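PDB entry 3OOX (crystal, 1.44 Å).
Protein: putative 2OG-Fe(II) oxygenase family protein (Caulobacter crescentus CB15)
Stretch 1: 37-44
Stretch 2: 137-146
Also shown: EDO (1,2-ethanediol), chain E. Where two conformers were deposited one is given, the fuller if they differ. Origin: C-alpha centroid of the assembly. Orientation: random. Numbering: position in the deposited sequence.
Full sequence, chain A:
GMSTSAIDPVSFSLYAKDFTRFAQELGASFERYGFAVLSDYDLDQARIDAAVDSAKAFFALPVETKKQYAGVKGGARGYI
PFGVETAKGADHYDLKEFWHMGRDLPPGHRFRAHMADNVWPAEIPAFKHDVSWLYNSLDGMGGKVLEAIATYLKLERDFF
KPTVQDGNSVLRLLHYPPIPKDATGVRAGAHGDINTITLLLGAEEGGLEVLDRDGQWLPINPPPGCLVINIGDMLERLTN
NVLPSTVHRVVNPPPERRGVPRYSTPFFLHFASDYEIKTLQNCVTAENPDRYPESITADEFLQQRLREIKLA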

# COMPACT_ATOMS: atom_id res chain seq x y z
N VAL A 37 -3.12 12.85 0.15
CA VAL A 37 -2.02 13.07 -0.76
C VAL A 37 -0.99 13.90 -0.02
O VAL A 37 -1.33 14.97 0.50
N LEU A 38 0.24 13.39 0.02
CA LEU A 38 1.36 13.98 0.77
C LEU A 38 2.41 14.46 -0.23
O LEU A 38 2.98 13.67 -0.98
N SER A 39 2.67 15.77 -0.24
CA SER A 39 3.67 16.37 -1.12
C SER A 39 4.95 16.69 -0.34
O SER A 39 4.97 16.58 0.89
N ASP A 40 6.02 17.01 -1.06
CA ASP A 40 7.28 17.48 -0.48
C ASP A 40 7.88 16.47 0.52
O ASP A 40 8.33 16.85 1.60
N TYR A 41 7.90 15.19 0.14
CA TYR A 41 8.49 14.16 1.02
C TYR A 41 9.99 14.35 1.05
O TYR A 41 10.57 15.00 0.17
N ASP A 42 10.63 13.79 2.07
CA ASP A 42 12.08 13.99 2.23
C ASP A 42 12.88 12.77 1.82
O ASP A 42 14.11 12.75 2.01
N LEU A 43 12.21 11.77 1.24
CA LEU A 43 12.87 10.57 0.75
C LEU A 43 13.83 10.95 -0.36
O LEU A 43 13.50 11.76 -1.19
N ASP A 44 15.01 10.36 -0.35
CA ASP A 44 16.02 10.62 -1.37
C ASP A 44 15.52 10.10 -2.72
O ASP A 44 15.42 8.87 -2.92
N SER A 137 12.45 2.81 3.76
CA SER A 137 12.12 4.21 3.61
C SER A 137 10.61 4.48 3.65
O SER A 137 10.15 5.42 4.28
N LEU A 138 9.86 3.65 2.93
CA LEU A 138 8.40 3.81 2.93
C LEU A 138 7.81 3.39 4.28
O LEU A 138 6.82 3.98 4.73
N ASP A 139 8.39 2.37 4.91
CA ASP A 139 7.94 1.94 6.25
C ASP A 139 8.15 3.10 7.23
O ASP A 139 7.29 3.38 8.08
N GLY A 140 9.29 3.77 7.09
CA GLY A 140 9.56 4.96 7.96
C GLY A 140 8.61 6.12 7.76
O GLY A 140 8.13 6.74 8.72
N MSE A 141 8.33 6.44 6.50
CA MSE A 141 7.39 7.50 6.19
C MSE A 141 6.00 7.14 6.69
O MSE A 141 5.26 7.96 7.22
N GLY A 142 5.64 5.86 6.54
CA GLY A 142 4.37 5.37 7.08
C GLY A 142 4.24 5.59 8.58
O GLY A 142 3.18 5.99 9.06
N GLY A 143 5.34 5.40 9.28
CA GLY A 143 5.37 5.70 10.72
C GLY A 143 5.06 7.17 11.01
O GLY A 143 4.35 7.47 11.96
N LYS A 144 5.63 8.08 10.22
CA LYS A 144 5.41 9.51 10.40
C LYS A 144 3.96 9.90 10.09
O LYS A 144 3.35 10.71 10.78
N VAL A 145 3.39 9.30 9.05
CA VAL A 145 1.98 9.48 8.72
C VAL A 145 1.09 8.96 9.86
O VAL A 145 0.09 9.57 10.23
N LEU A 146 1.47 7.83 10.45
CA LEU A 146 0.72 7.28 11.55
C LEU A 146 0.79 8.18 12.79
O LEU A 146 -0.17 8.25 13.56

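When a strand and the loop that follows it pass over a helix, the contact is often organised around one long, flexible side chain, and this oxygenase-family protein offers a compact example. The helical stretch 137-146 presents selenomethionine M141 to the opposing stretch. With chi1 t, chi2 p and chi3 p, its chain extends from the backbone and then bends, so that its last two atoms meet different neighbours. The selenium lies 3.9 Å from L38 CD2, while the terminal CE is 3.5 Å from L43 CD1 and 3.8 Å from Y41 CB.

L38, on the strand, points toward the helix in a t, p conformation, which also brings its CD2 to 4.3 Å from V145 CG2. V145 itself is t. L43, in the m, p conformation given here, reaches the start of the helical stretch: its CD2 is 4.0 Å from L138 CD2, and its CG lies only 3.1 Å from S137 OG, a tight contact of carbon with oxygen rather than a hydrogen bond. L138 starts sideways, but its m, t rotamer brings its end nearer. Y41 does the reverse: its CB points toward the helix, yet with chi1 p the ring leads away, leaving CB to make the contact.

No direct hydrogen bond joins the stretches; polar bridging occurs at the margin. K144 extends from an m chi1 through three t torsions, and D42, with chi1 p, turns its carboxylate nearer the helix. D42 OD2 and K144 NZ remain 4.3 Å apart, beyond a salt bridge. A water donates to D42 OD1 (3.1 Å) and accepts from K144 NZ (2.9 Å). An ethanediol, probably from the crystallisation liquor, supplies a second bridge: its O2 donates to D42 OD2 at a very short 2.4 Å, and K144 NZ donates to EDO O1 and EDO O2, each at 3.0 Å.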

# COMPACT_ATOMS: atom_id res chain seq x y z
CB VAL A 37 -2.44 13.81 -2.05
CG1 VAL A 37 -1.22 14.05 -2.97
CG2 VAL A 37 -3.56 13.00 -2.78
CB LEU A 38 1.95 12.95 1.72
CG LEU A 38 3.11 13.42 2.59
CD1 LEU A 38 2.55 14.34 3.62
CD2 LEU A 38 3.77 12.24 3.28
CB SER A 39 3.08 17.63 -1.74
OG SER A 39 2.75 18.56 -0.73
CB ASP A 40 7.09 18.84 0.22
CG ASP A 40 6.57 19.91 -0.70
OD1 ASP A 40 6.93 19.92 -1.90
OD2 ASP A 40 5.79 20.76 -0.20
CB TYR A 41 8.11 12.73 0.62
CG TYR A 41 8.34 12.30 -0.84
CD1 TYR A 41 9.61 12.30 -1.41
CD2 TYR A 41 7.27 11.87 -1.63
CE1 TYR A 41 9.82 11.88 -2.73
CE2 TYR A 41 7.47 11.44 -2.94
CZ TYR A 41 8.74 11.44 -3.48
OH TYR A 41 8.93 11.02 -4.79
CB ASP A 42 12.42 14.44 3.66
CG ASP A 42 12.10 13.41 4.70
OD1 ASP A 42 11.41 12.42 4.39
OD2 ASP A 42 12.54 13.60 5.86
CB LEU A 43 11.87 9.56 0.18
CG LEU A 43 11.00 8.73 1.13
CD1 LEU A 43 9.98 9.58 1.88
CD2 LEU A 43 10.31 7.67 0.27
CB ASP A 44 17.30 9.89 -0.96
CG ASP A 44 18.47 10.14 -1.89
OD1 ASP A 44 18.28 10.56 -3.05
OD2 ASP A 44 19.60 9.89 -1.42
CB SER A 137 12.69 4.72 2.30
OG SER A 137 12.34 6.05 2.10
CB LEU A 138 7.80 3.04 1.77
CG LEU A 138 8.07 3.67 0.41
CD1 LEU A 138 7.68 2.72 -0.73
CD2 LEU A 138 7.38 5.01 0.24
CB ASP A 139 8.70 0.69 6.74
CG ASP A 139 8.02 0.00 7.89
OD1 ASP A 139 6.78 -0.11 7.88
OD2 ASP A 139 8.74 -0.46 8.82
CB MSE A 141 7.41 7.86 4.70
CG MSE A 141 6.38 8.88 4.38
SE MSE A 141 6.60 10.55 5.36
CE MSE A 141 7.94 11.31 4.17
CB LYS A 144 6.43 10.30 9.57
CG LYS A 144 7.87 10.07 10.04
CD LYS A 144 8.98 10.67 9.19
CE LYS A 144 10.32 9.97 9.50
NZ LYS A 144 11.40 10.49 8.64
CB VAL A 145 1.66 8.77 7.37
CG1 VAL A 145 0.17 8.74 7.12
CG2 VAL A 145 2.43 9.48 6.23
CB LEU A 146 1.16 5.84 11.88
CG LEU A 146 0.61 4.83 10.87
CD1 LEU A 146 1.43 3.53 10.98
CD2 LEU A 146 -0.89 4.57 11.06
C1 EDO E . 11.61 13.63 10.39
O1 EDO E . 12.57 12.57 10.52
C2 EDO E . 11.78 14.31 9.04
O2 EDO E . 11.48 13.37 7.98
O HOH W 1 10.86 9.70 5.85